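Local coordinates for uncharacterized protein (Eubacterium rectale, PDB 5COZ) that is of unknown function but probably has a YycH-like regulatory domain and may be a membrane-tethered lipoprotein, at residues 96-99 with 104-107; 260-265 with 305-310; 166-171 with 246-251; 235-240 with 313-318. One frame throughout, in Å; residues are numbered along the deposited sequence. Where two conformers were deposited one is given.

Interaction 1 of 4, residues 96-99 with 104-107; sequences QSHR and NEIY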
loop_
_atom_site.group_PDB
_atom_site.type_symbol
_atom_site.label_atom_id
_atom_site.label_comp_id
_atom_site.label_asym_id
_atom_site.label_seq_id
_atom_site.Cartn_x
_atom_site.Cartn_y
_atom_site.Cartn_z
ATOM N N GLN A 96 22.922 -17.557 -10.226
ATOM C CA GLN A 96 22.889 -16.117 -10.265
ATOM C C GLN A 96 22.927 -15.652 -11.728
ATOM O O GLN A 96 23.633 -16.234 -12.563
ATOM C CB GLN A 96 24.085 -15.538 -9.459
ATOM C CG GLN A 96 24.161 -14.000 -9.350
ATOM C CD GLN A 96 24.898 -13.268 -10.483
ATOM O OE1 GLN A 96 25.155 -13.809 -11.571
ATOM N NE2 GLN A 96 25.288 -12.023 -10.232
ATOM N N SER A 97 22.203 -14.583 -12.024
ATOM C CA SER A 97 22.296 -13.887 -13.306
ATOM C C SER A 97 22.200 -12.399 -13.074
ATOM O O SER A 97 21.765 -11.941 -12.009
ATOM C CB SER A 97 21.299 -14.391 -14.349
ATOM O OG SER A 97 19.979 -14.401 -13.859
ATOM N N HIS A 98 22.703 -11.625 -14.033
ATOM C CA HIS A 98 22.759 -10.183 -13.932
ATOM C C HIS A 98 22.619 -9.528 -15.314
ATOM O O HIS A 98 23.181 -10.029 -16.297
ATOM C CB HIS A 98 24.103 -9.781 -13.289
ATOM C CG HIS A 98 24.436 -8.334 -13.422
ATOM N ND1 HIS A 98 25.379 -7.893 -14.341
ATOM C CD2 HIS A 98 23.895 -7.262 -12.799
ATOM C CE1 HIS A 98 25.405 -6.577 -14.213
ATOM N NE2 HIS A 98 24.517 -6.151 -13.317
ATOM N N ARG A 99 21.889 -8.399 -15.366
ATOM C CA ARG A 99 21.710 -7.562 -16.561
ATOM C C ARG A 99 21.830 -6.110 -16.188
ATOM O O ARG A 99 21.510 -5.740 -15.054
ATOM C CB ARG A 99 20.298 -7.736 -17.198
ATOM C CG ARG A 99 19.798 -9.134 -17.368
ATOM C CD ARG A 99 18.603 -9.148 -18.297
ATOM N NE ARG A 99 17.426 -8.441 -17.795
ATOM C CZ ARG A 99 16.516 -8.977 -16.997
ATOM N NH1 ARG A 99 16.702 -10.193 -16.488
ATOM N NH2 ARG A 99 15.428 -8.292 -16.670
ATOM N N ASN A 104 20.434 0.837 -14.981
ATOM C CA ASN A 104 19.901 0.109 -13.828
ATOM C C ASN A 104 20.443 -1.310 -13.815
ATOM O O ASN A 104 20.410 -1.975 -14.847
ATOM C CB ASN A 104 18.366 0.074 -13.853
ATOM C CG ASN A 104 17.692 1.434 -13.848
ATOM O OD1 ASN A 104 16.747 1.679 -14.605
ATOM N ND2 ASN A 104 18.144 2.341 -12.989
ATOM N N GLU A 105 20.913 -1.780 -12.657
ATOM C CA GLU A 105 21.426 -3.145 -12.500
ATOM C C GLU A 105 20.309 -4.068 -12.036
ATOM O O GLU A 105 19.501 -3.682 -11.204
ATOM C CB GLU A 105 22.610 -3.221 -11.505
ATOM C CG GLU A 105 23.770 -2.271 -11.787
ATOM C CD GLU A 105 24.294 -2.314 -13.212
ATOM O OE1 GLU A 105 24.498 -3.434 -13.731
ATOM O OE2 GLU A 105 24.449 -1.234 -13.827
ATOM N N ILE A 106 20.235 -5.257 -12.616
ATOM C CA ILE A 106 19.217 -6.252 -12.261
ATOM C C ILE A 106 19.924 -7.547 -11.898
ATOM O O ILE A 106 20.705 -8.063 -12.700
ATOM C CB ILE A 106 18.252 -6.461 -13.469
ATOM C CG1 ILE A 106 17.561 -5.137 -13.877
ATOM C CG2 ILE A 106 17.227 -7.598 -13.213
ATOM C CD1 ILE A 106 17.131 -5.087 -15.348
ATOM N N TYR A 107 19.681 -8.046 -10.677
ATOM C CA TYR A 107 20.280 -9.294 -10.214
ATOM C C TYR A 107 19.218 -10.308 -9.950
ATOM O O TYR A 107 18.211 -9.991 -9.306
ATOM C CB TYR A 107 21.088 -9.089 -8.939
ATOM C CG TYR A 107 22.349 -8.307 -9.144
ATOM C CD1 TYR A 107 23.545 -8.946 -9.457
ATOM C CD2 TYR A 107 22.359 -6.919 -9.024
ATOM C CE1 TYR A 107 24.723 -8.231 -9.611
ATOM C CE2 TYR A 107 23.536 -6.187 -9.179
ATOM C CZ TYR A 107 24.714 -6.850 -9.483
ATOM O OH TYR A 107 25.886 -6.145 -9.638
#

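Interaction 2 of 4, residues 260-265 with 305-310; sequences PLYDWV and YMLFAD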
loop_
_atom_site.group_PDB
_atom_site.type_symbol
_atom_site.label_atom_id
_atom_site.label_comp_id
_atom_site.label_asym_id
_atom_site.label_seq_id
_atom_site.Cartn_x
_atom_site.Cartn_y
_atom_site.Cartn_z
ATOM N N PRO A 260 9.663 0.748 -3.734
ATOM C CA PRO A 260 10.735 1.757 -3.652
ATOM C C PRO A 260 10.852 2.341 -2.266
ATOM O O PRO A 260 9.840 2.629 -1.595
ATOM C CB PRO A 260 10.285 2.837 -4.648
ATOM C CG PRO A 260 9.390 2.080 -5.624
ATOM C CD PRO A 260 8.646 1.126 -4.738
ATOM N N LEU A 261 12.120 2.520 -1.813
ATOM C CA LEU A 261 12.412 3.060 -0.498
ATOM C C LEU A 261 13.231 4.304 -0.651
ATOM O O LEU A 261 13.804 4.552 -1.717
ATOM C CB LEU A 261 13.113 2.065 0.436
ATOM C CG LEU A 261 12.353 0.764 0.742
ATOM C CD1 LEU A 261 13.219 -0.158 1.617
ATOM C CD2 LEU A 261 10.987 1.055 1.425
ATOM N N TYR A 262 13.214 5.137 0.403
ATOM C CA TYR A 262 13.799 6.468 0.369
ATOM C C TYR A 262 14.566 6.754 1.624
ATOM O O TYR A 262 14.228 6.237 2.694
ATOM C CB TYR A 262 12.683 7.517 0.189
ATOM C CG TYR A 262 11.861 7.257 -1.054
ATOM C CD1 TYR A 262 12.282 7.713 -2.300
ATOM C CD2 TYR A 262 10.705 6.471 -1.004
ATOM C CE1 TYR A 262 11.575 7.404 -3.464
ATOM C CE2 TYR A 262 10.025 6.112 -2.168
ATOM C CZ TYR A 262 10.444 6.610 -3.392
ATOM O OH TYR A 262 9.763 6.334 -4.565
ATOM N N ASP A 263 15.625 7.564 1.499
ATOM C CA ASP A 263 16.472 7.959 2.626
ATOM C C ASP A 263 16.290 9.460 2.870
ATOM O O ASP A 263 16.525 10.266 1.978
ATOM C CB ASP A 263 17.958 7.624 2.350
ATOM C CG ASP A 263 18.866 7.769 3.560
ATOM O OD1 ASP A 263 18.447 7.401 4.641
ATOM O OD2 ASP A 263 19.990 8.300 3.408
ATOM N N TRP A 264 15.879 9.826 4.086
ATOM C CA TRP A 264 15.683 11.240 4.443
ATOM C C TRP A 264 17.009 12.009 4.384
ATOM O O TRP A 264 17.983 11.641 5.069
ATOM C CB TRP A 264 15.101 11.327 5.845
ATOM C CG TRP A 264 14.704 12.718 6.258
ATOM C CD1 TRP A 264 15.499 13.654 6.862
ATOM C CD2 TRP A 264 13.399 13.290 6.172
ATOM N NE1 TRP A 264 14.768 14.791 7.137
ATOM C CE2 TRP A 264 13.472 14.590 6.734
ATOM C CE3 TRP A 264 12.161 12.829 5.695
ATOM C CZ2 TRP A 264 12.348 15.426 6.823
ATOM C CZ3 TRP A 264 11.043 13.659 5.797
ATOM C CH2 TRP A 264 11.146 14.933 6.363
ATOM N N VAL A 265 17.031 13.133 3.652
ATOM C CA VAL A 265 18.258 13.912 3.560
ATOM C C VAL A 265 18.175 15.153 4.462
ATOM O O VAL A 265 19.130 15.458 5.202
ATOM C CB VAL A 265 18.516 14.316 2.080
ATOM C CG1 VAL A 265 19.676 15.328 1.934
ATOM C CG2 VAL A 265 18.789 13.058 1.250
ATOM N N TYR A 305 2.736 10.553 3.257
ATOM C CA TYR A 305 3.800 11.376 2.707
ATOM C C TYR A 305 3.888 11.128 1.216
ATOM O O TYR A 305 4.224 10.018 0.780
ATOM C CB TYR A 305 5.147 11.009 3.358
ATOM C CG TYR A 305 5.563 11.864 4.531
ATOM C CD1 TYR A 305 5.566 13.255 4.444
ATOM C CD2 TYR A 305 6.051 11.288 5.697
ATOM C CE1 TYR A 305 6.050 14.051 5.488
ATOM C CE2 TYR A 305 6.550 12.072 6.745
ATOM C CZ TYR A 305 6.554 13.452 6.632
ATOM O OH TYR A 305 7.066 14.215 7.656
HETATM N N MSE A 306 3.635 12.173 0.430
HETATM C CA MSE A 306 3.735 12.043 -1.020
HETATM C C MSE A 306 5.119 12.494 -1.468
HETATM O O MSE A 306 5.668 13.458 -0.926
HETATM C CB MSE A 306 2.654 12.862 -1.721
HETATM C CG MSE A 306 2.694 12.673 -3.230
HETATM SE SE MSE A 306 1.063 13.274 -4.075
HETATM C CE MSE A 306 -0.012 11.738 -3.716
ATOM N N LEU A 307 5.668 11.760 -2.443
ATOM C CA LEU A 307 6.937 12.124 -3.040
ATOM C C LEU A 307 6.745 12.808 -4.365
ATOM O O LEU A 307 5.931 12.371 -5.194
ATOM C CB LEU A 307 7.806 10.921 -3.244
ATOM C CG LEU A 307 8.233 10.190 -1.997
ATOM C CD1 LEU A 307 9.340 9.410 -2.322
ATOM C CD2 LEU A 307 8.770 11.114 -0.941
ATOM N N PHE A 308 7.515 13.898 -4.564
ATOM C CA PHE A 308 7.455 14.660 -5.805
ATOM C C PHE A 308 8.844 14.689 -6.390
ATOM O O PHE A 308 9.781 15.180 -5.731
ATOM C CB PHE A 308 6.931 16.086 -5.535
ATOM C CG PHE A 308 5.550 16.136 -4.931
ATOM C CD1 PHE A 308 4.417 16.122 -5.742
ATOM C CD2 PHE A 308 5.376 16.125 -3.549
ATOM C CE1 PHE A 308 3.142 16.172 -5.185
ATOM C CE2 PHE A 308 4.106 16.173 -2.995
ATOM C CZ PHE A 308 2.996 16.212 -3.816
ATOM N N ALA A 309 8.999 14.184 -7.619
ATOM C CA ALA A 309 10.331 14.176 -8.237
ATOM C C ALA A 309 10.945 15.574 -8.260
ATOM O O ALA A 309 10.258 16.566 -8.520
ATOM C CB ALA A 309 10.248 13.605 -9.645
ATOM N N ASP A 310 12.240 15.658 -7.904
ATOM C CA ASP A 310 12.914 16.942 -7.872
ATOM C C ASP A 310 13.982 16.950 -8.957
ATOM O O ASP A 310 13.743 17.505 -10.029
ATOM C CB ASP A 310 13.478 17.225 -6.457
ATOM C CG ASP A 310 14.196 18.561 -6.275
ATOM O OD1 ASP A 310 14.073 19.437 -7.169
ATOM O OD2 ASP A 310 14.829 18.743 -5.226
#

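Interaction 3 of 4, residues 166-171 with 246-251; sequences EEAEEL and IAMDEK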
loop_
_atom_site.group_PDB
_atom_site.type_symbol
_atom_site.label_atom_id
_atom_site.label_comp_id
_atom_site.label_asym_id
_atom_site.label_seq_id
_atom_site.Cartn_x
_atom_site.Cartn_y
_atom_site.Cartn_z
ATOM N N GLU A 166 -2.264 -13.603 14.713
ATOM C CA GLU A 166 -1.362 -12.942 15.656
ATOM C C GLU A 166 0.073 -13.471 15.478
ATOM O O GLU A 166 1.011 -12.667 15.405
ATOM C CB GLU A 166 -1.865 -13.135 17.096
ATOM C CG GLU A 166 -1.026 -12.431 18.151
ATOM C CD GLU A 166 -1.392 -12.727 19.594
ATOM O OE1 GLU A 166 -1.479 -13.923 19.961
ATOM O OE2 GLU A 166 -1.528 -11.758 20.375
ATOM N N GLU A 167 0.257 -14.805 15.389
ATOM C CA GLU A 167 1.573 -15.393 15.202
ATOM C C GLU A 167 2.143 -15.012 13.817
ATOM O O GLU A 167 3.332 -14.719 13.697
ATOM C CB GLU A 167 1.529 -16.912 15.397
ATOM C CG GLU A 167 2.921 -17.498 15.596
ATOM C CD GLU A 167 3.026 -18.991 15.851
ATOM O OE1 GLU A 167 2.189 -19.532 16.610
ATOM O OE2 GLU A 167 3.997 -19.605 15.353
ATOM N N ALA A 168 1.283 -14.985 12.784
ATOM C CA ALA A 168 1.682 -14.604 11.440
ATOM C C ALA A 168 2.146 -13.130 11.410
ATOM O O ALA A 168 3.187 -12.837 10.824
ATOM C CB ALA A 168 0.509 -14.823 10.482
ATOM N N GLU A 169 1.430 -12.262 12.140
ATOM C CA GLU A 169 1.805 -10.844 12.231
ATOM C C GLU A 169 3.150 -10.677 12.925
ATOM O O GLU A 169 3.966 -9.865 12.491
ATOM C CB GLU A 169 0.730 -10.034 12.946
ATOM C CG GLU A 169 1.057 -8.553 12.854
ATOM C CD GLU A 169 0.039 -7.587 13.407
ATOM O OE1 GLU A 169 -1.090 -8.015 13.732
ATOM O OE2 GLU A 169 0.363 -6.380 13.466
ATOM N N GLU A 170 3.410 -11.481 13.959
ATOM C CA GLU A 170 4.702 -11.419 14.646
ATOM C C GLU A 170 5.843 -11.781 13.689
ATOM O O GLU A 170 6.892 -11.127 13.711
ATOM C CB GLU A 170 4.697 -12.340 15.870
ATOM C CG GLU A 170 3.871 -11.767 17.011
ATOM C CD GLU A 170 3.563 -12.659 18.203
ATOM O OE1 GLU A 170 3.826 -13.880 18.132
ATOM O OE2 GLU A 170 3.014 -12.135 19.199
ATOM N N LEU A 171 5.634 -12.778 12.796
ATOM C CA LEU A 171 6.655 -13.134 11.821
ATOM C C LEU A 171 6.833 -12.018 10.769
ATOM O O LEU A 171 7.961 -11.723 10.367
ATOM C CB LEU A 171 6.299 -14.469 11.151
ATOM C CG LEU A 171 7.269 -14.994 10.090
ATOM C CD1 LEU A 171 8.723 -15.081 10.609
ATOM C CD2 LEU A 171 6.773 -16.320 9.540
ATOM N N ILE A 246 4.214 -9.112 2.419
ATOM C CA ILE A 246 4.819 -10.308 3.008
ATOM C C ILE A 246 3.745 -11.350 3.115
ATOM O O ILE A 246 2.765 -11.165 3.845
ATOM C CB ILE A 246 5.439 -10.005 4.390
ATOM C CG1 ILE A 246 6.336 -8.718 4.345
ATOM C CG2 ILE A 246 6.219 -11.256 4.886
ATOM C CD1 ILE A 246 7.163 -8.425 5.693
ATOM N N ALA A 247 3.908 -12.441 2.375
ATOM C CA ALA A 247 2.921 -13.528 2.429
ATOM C C ALA A 247 3.526 -14.753 3.050
ATOM O O ALA A 247 4.742 -14.966 2.924
ATOM C CB ALA A 247 2.417 -13.859 1.042
HETATM N N MSE A 248 2.687 -15.582 3.684
HETATM C CA MSE A 248 3.180 -16.829 4.262
HETATM C C MSE A 248 2.131 -17.919 4.200
HETATM O O MSE A 248 0.930 -17.649 4.284
HETATM C CB MSE A 248 3.641 -16.632 5.703
HETATM C CG MSE A 248 2.560 -16.084 6.594
HETATM SE SE MSE A 248 3.256 -15.339 8.225
HETATM C CE MSE A 248 4.119 -13.794 7.604
ATOM N N ASP A 249 2.590 -19.140 4.008
ATOM C CA ASP A 249 1.742 -20.316 3.950
ATOM C C ASP A 249 2.283 -21.279 5.013
ATOM O O ASP A 249 3.126 -20.885 5.828
ATOM C CB ASP A 249 1.708 -20.899 2.528
ATOM C CG ASP A 249 3.063 -21.229 1.924
ATOM O OD1 ASP A 249 4.014 -21.530 2.701
ATOM O OD2 ASP A 249 3.165 -21.240 0.679
ATOM N N GLU A 250 1.826 -22.544 5.014
ATOM C CA GLU A 250 2.257 -23.509 6.030
ATOM C C GLU A 250 3.773 -23.802 5.983
ATOM O O GLU A 250 4.315 -24.337 6.962
ATOM C CB GLU A 250 1.442 -24.806 5.888
ATOM C CG GLU A 250 1.714 -25.558 4.591
ATOM C CD GLU A 250 1.020 -26.900 4.450
ATOM O OE1 GLU A 250 0.057 -27.170 5.205
ATOM O OE2 GLU A 250 1.417 -27.666 3.545
ATOM N N LYS A 251 4.434 -23.465 4.870
ATOM C CA LYS A 251 5.883 -23.681 4.702
ATOM C C LYS A 251 6.704 -22.466 5.168
ATOM O O LYS A 251 7.937 -22.550 5.225
ATOM C CB LYS A 251 6.205 -24.039 3.249
ATOM C CG LYS A 251 5.695 -25.435 2.863
ATOM C CD LYS A 251 6.011 -25.777 1.419
ATOM C CE LYS A 251 4.884 -26.500 0.736
ATOM N NZ LYS A 251 5.198 -26.778 -0.691
#

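Interaction 4 of 4, residues 235-240 with 313-318; sequences TGYANQ and ETYDIK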
loop_
_atom_site.group_PDB
_atom_site.type_symbol
_atom_site.label_atom_id
_atom_site.label_comp_id
_atom_site.label_asym_id
_atom_site.label_seq_id
_atom_site.Cartn_x
_atom_site.Cartn_y
_atom_site.Cartn_z
ATOM N N THR A 235 2.937 13.503 -9.302
ATOM C CA THR A 235 4.207 13.237 -8.584
ATOM C C THR A 235 5.454 13.516 -9.397
ATOM O O THR A 235 6.539 13.623 -8.819
ATOM C CB THR A 235 4.263 11.774 -8.138
ATOM O OG1 THR A 235 4.368 10.969 -9.329
ATOM C CG2 THR A 235 3.019 11.342 -7.330
ATOM N N GLY A 236 5.311 13.552 -10.717
ATOM C CA GLY A 236 6.459 13.797 -11.575
ATOM C C GLY A 236 7.201 12.537 -11.986
ATOM O O GLY A 236 8.192 12.632 -12.695
ATOM N N TYR A 237 6.774 11.348 -11.513
ATOM C CA TYR A 237 7.462 10.113 -11.884
ATOM C C TYR A 237 6.467 8.962 -11.809
ATOM O O TYR A 237 5.291 9.197 -11.452
ATOM C CB TYR A 237 8.678 9.873 -10.959
ATOM C CG TYR A 237 8.333 9.434 -9.544
ATOM C CD1 TYR A 237 7.792 10.330 -8.625
ATOM C CD2 TYR A 237 8.574 8.129 -9.120
ATOM C CE1 TYR A 237 7.451 9.928 -7.334
ATOM C CE2 TYR A 237 8.261 7.720 -7.818
ATOM C CZ TYR A 237 7.698 8.623 -6.935
ATOM O OH TYR A 237 7.348 8.229 -5.666
ATOM N N ALA A 238 6.878 7.748 -12.231
ATOM C CA ALA A 238 5.992 6.593 -12.176
ATOM C C ALA A 238 5.931 6.079 -10.741
ATOM O O ALA A 238 6.583 5.085 -10.388
ATOM C CB ALA A 238 6.475 5.511 -13.141
ATOM N N ASN A 239 5.171 6.797 -9.881
ATOM C CA ASN A 239 5.052 6.404 -8.476
ATOM C C ASN A 239 4.209 5.138 -8.380
ATOM O O ASN A 239 3.528 4.737 -9.339
ATOM C CB ASN A 239 4.432 7.536 -7.642
ATOM C CG ASN A 239 3.040 7.891 -8.104
ATOM O OD1 ASN A 239 2.854 8.437 -9.211
ATOM N ND2 ASN A 239 2.034 7.503 -7.334
ATOM N N GLN A 240 4.320 4.465 -7.254
ATOM C CA GLN A 240 3.518 3.272 -7.038
ATOM C C GLN A 240 3.086 3.213 -5.606
ATOM O O GLN A 240 3.627 3.925 -4.752
ATOM C CB GLN A 240 4.271 2.000 -7.425
ATOM C CG GLN A 240 5.437 1.725 -6.545
ATOM C CD GLN A 240 6.359 0.737 -7.210
ATOM O OE1 GLN A 240 7.183 1.103 -8.060
ATOM N NE2 GLN A 240 6.263 -0.527 -6.804
ATOM N N GLU A 313 17.703 11.914 -8.604
ATOM C CA GLU A 313 17.165 10.843 -7.727
ATOM C C GLU A 313 16.742 11.366 -6.327
ATOM O O GLU A 313 16.518 10.565 -5.413
ATOM C CB GLU A 313 18.105 9.620 -7.581
ATOM C CG GLU A 313 18.962 9.228 -8.784
ATOM C CD GLU A 313 18.297 9.099 -10.143
ATOM O OE1 GLU A 313 17.242 8.432 -10.238
ATOM O OE2 GLU A 313 18.856 9.643 -11.123
ATOM N N THR A 314 16.619 12.704 -6.174
ATOM C CA THR A 314 16.081 13.376 -4.978
ATOM C C THR A 314 14.573 13.701 -5.234
ATOM O O THR A 314 14.152 13.985 -6.364
ATOM C CB THR A 314 16.918 14.632 -4.611
ATOM O OG1 THR A 314 18.240 14.219 -4.267
ATOM C CG2 THR A 314 16.337 15.444 -3.433
ATOM N N TYR A 315 13.792 13.658 -4.161
ATOM C CA TYR A 315 12.369 13.946 -4.205
ATOM C C TYR A 315 12.011 14.859 -3.083
ATOM O O TYR A 315 12.611 14.750 -2.014
ATOM C CB TYR A 315 11.571 12.627 -4.003
ATOM C CG TYR A 315 11.827 11.539 -5.017
ATOM C CD1 TYR A 315 12.998 10.792 -4.986
ATOM C CD2 TYR A 315 10.889 11.246 -6.000
ATOM C CE1 TYR A 315 13.248 9.801 -5.935
ATOM C CE2 TYR A 315 11.114 10.245 -6.941
ATOM C CZ TYR A 315 12.317 9.550 -6.927
ATOM O OH TYR A 315 12.563 8.540 -7.836
ATOM N N ASP A 316 11.005 15.712 -3.264
ATOM C CA ASP A 316 10.434 16.462 -2.155
ATOM C C ASP A 316 9.443 15.528 -1.481
ATOM O O ASP A 316 8.709 14.813 -2.189
ATOM C CB ASP A 316 9.703 17.709 -2.645
ATOM C CG ASP A 316 10.672 18.800 -3.042
ATOM O OD1 ASP A 316 11.263 19.422 -2.136
ATOM O OD2 ASP A 316 10.823 19.044 -4.258
ATOM N N ILE A 317 9.409 15.511 -0.161
ATOM C CA ILE A 317 8.472 14.676 0.597
ATOM C C ILE A 317 7.568 15.617 1.382
ATOM O O ILE A 317 8.078 16.462 2.131
ATOM C CB ILE A 317 9.200 13.631 1.477
ATOM C CG1 ILE A 317 8.195 12.730 2.209
ATOM C CG2 ILE A 317 10.261 14.228 2.450
ATOM C CD1 ILE A 317 8.825 11.488 2.852
ATOM N N LYS A 318 6.235 15.541 1.136
ATOM C CA LYS A 318 5.325 16.495 1.771
ATOM C C LYS A 318 4.102 15.758 2.237
ATOM O O LYS A 318 3.669 14.810 1.557
ATOM C CB LYS A 318 4.905 17.596 0.765
ATOM C CG LYS A 318 6.111 18.432 0.279
ATOM C CD LYS A 318 5.693 19.559 -0.667
ATOM C CE LYS A 318 5.010 20.694 0.083
ATOM N NZ LYS A 318 4.473 21.737 -0.838
#

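Interaction 1 of 4, residues 96-99 with 104-107
H98 and Y107 lie side by side on one face of the beta hairpin formed by strands 95-101 and 104-111, their rings pointing the same way with planes 33° apart. H98 CD2 sits 3.4 Å from Y107 CE1, above one face of the phenol ring and shifted toward its rim. The histidine gets there because its CG is anti to the backbone N (chi1 166°), which carries the imidazole across toward the neighbouring strand. Its far nitrogen then meets E105: H98 NE2 donates to E105 OE1 at 2.7 Å, in the imidazole plane, and the oxygen accepts through its anti lone pair in a bond bent to 141°. At the edge of the Y107 ring, Q96 NE2 comes to 3.6 Å from Y107 CD1. On the other face of the hairpin, the R99 guanidinium lays one side over I106 CG2, and its NE is paired with E101. R99 and I106 form a hydrogen-bonded antiparallel pair, with backbone bonds R99 N to I106 O (2.9 Å) and I106 N to R99 O (2.8 Å). E105 OE1 also bonds S100 OG, so one oxygen is gripped twice, and this carboxylate would be expected to polarise the imidazole while fixing its rotation.

Interaction 2 of 4, residues 260-265 with 305-310
In the conformer given, one of two deposited, L307 turns its CD1 methyl toward one face of the Y262 ring, but the placement is doubtfully close and its spacing carries no weight. The two side chains come from opposite directions. Beside them, W264 and Y305 meet more loosely, with W264 CH2 4.3 Å from Y305 OH, a hydroxyl that is hydrogen-bonded to the carbonyl of K60. The backbones stay well apart, Y262 CA and L307 CA being 9.5 Å from each other, so side chains alone bridge the gap. Two more rings, Y315 and Y225, meet Y262 edge-to-face. With an alanine in place of Y262, both of these rings would probably lose their aromatic partner and a gap would open beside L307. W264 has a similar edge-to-face neighbour in Y221. Strands 262-272 and 295-311 belong to one mixed sheet but are not paired with each other. In the order of the sheet they are separated by strands 58-66 and 314-330, which add side chains of their own: V64 of the former touches Y262, and I317 of the latter touches L307.

Interaction 3 of 4, residues 166-171 with 246-251
Helix-on-sheet packing is the motif here: helix 165-178 lies against a face of the antiparallel sheet formed in part by strands 211-220, 244-249 and 252-258, and the selenomethionine M248 reaches from strand 244-249 to meet it. The helix offers A168 and L171, three residues apart and therefore on the same side, while the glutamates around them, E166, E167 and E170, are exposed. The backbones approach to 7.7 Å between A168 CA and M248 CA, a spacing consistent with the small side chain of A168. In the modelled conformer, one of two deposited, M248 SE stands 3.6 Å from A168 CB and 3.9 Å from L171 CD2. A bend at the last torsion (chi3 70°) turns the terminal methyl, CE, out of the line of the chain, and M248 CE ends 3.5 Å from A168 O. M248 and L171 run past each other in opposite directions. The exact distances depend on which conformer is taken. The side chains that meet are apolar, though CE also lies against a backbone carbonyl, and no hydrogen bond links the two segments. M163 and I253 also touch M248, and Y212 and F214 of strand 211-220 touch A168, so that the contact is flanked by two neighbouring strands and a loop. Beyond M248 the chain turns toward strand 252-258. There D249 turns its carboxylate toward the backbone that follows, in an Asx turn: K251 N donates to D249 OD1 at 2.9 Å, meeting the oxygen from above the carboxylate plane, 35° out of it.

Interaction 4 of 4, residues 235-240 with 313-318
Y237 carries its ring with CG between its own backbone N and carbonyl carbon (chi1 73°), whereas Y315 places CG beside the backbone N (chi1 -59°), and the two side chains cross at about a right angle. The edge of Y315 points into the face of Y237: CE2 of Y315 stands over the ring centre, 3.7 Å from both Y237 CE1 and Y237 CD1. The ring centroids are 4.9 Å apart and the planes 67° from each other. This is the T-shaped (edge-to-face) aromatic pair, here joining the loop after helix 232-235 to the start of strand 314-330. The opposite face of Y237 rests on N239 CB, while T235 O lies at the ring's edge. Replacing Y237 by an alanine would probably leave the Y315 edge facing a gap and strip N239 of the ring that covers its CB. An ST turn shapes the base of this loop, with Y237 N donating an almost straight, long bond to T235 OG1 at 3.3 Å. G236, the residue between them, leaves the helix with positive phi, and N239 ND2 is fixed by the carbonyl of P229.

How the interactions relate
Interactions 2 and 4 form one neighbourhood, their centres 6 Å apart. Strands 295-311 and 314-330 are adjacent in the mixed sheet, where F308 O and D316 N approach to 2.8 Å, and A309 N lies 2.8 Å from T235 O, both probable hydrogen bonds. Interaction 2 is nested within the chain loop closed by interaction 4. Interactions 1 and 3, 29 Å apart between centres, both reach the antiparallel sheet, interaction 3 through strand 244-249, and touch neither of the first two. Interaction 3 lies about 32 Å from interaction 4 between centres, across the chain's centre. The sodium ion is bound by Q208 and D210, just before strand 211-220, which pairs with strand 244-249.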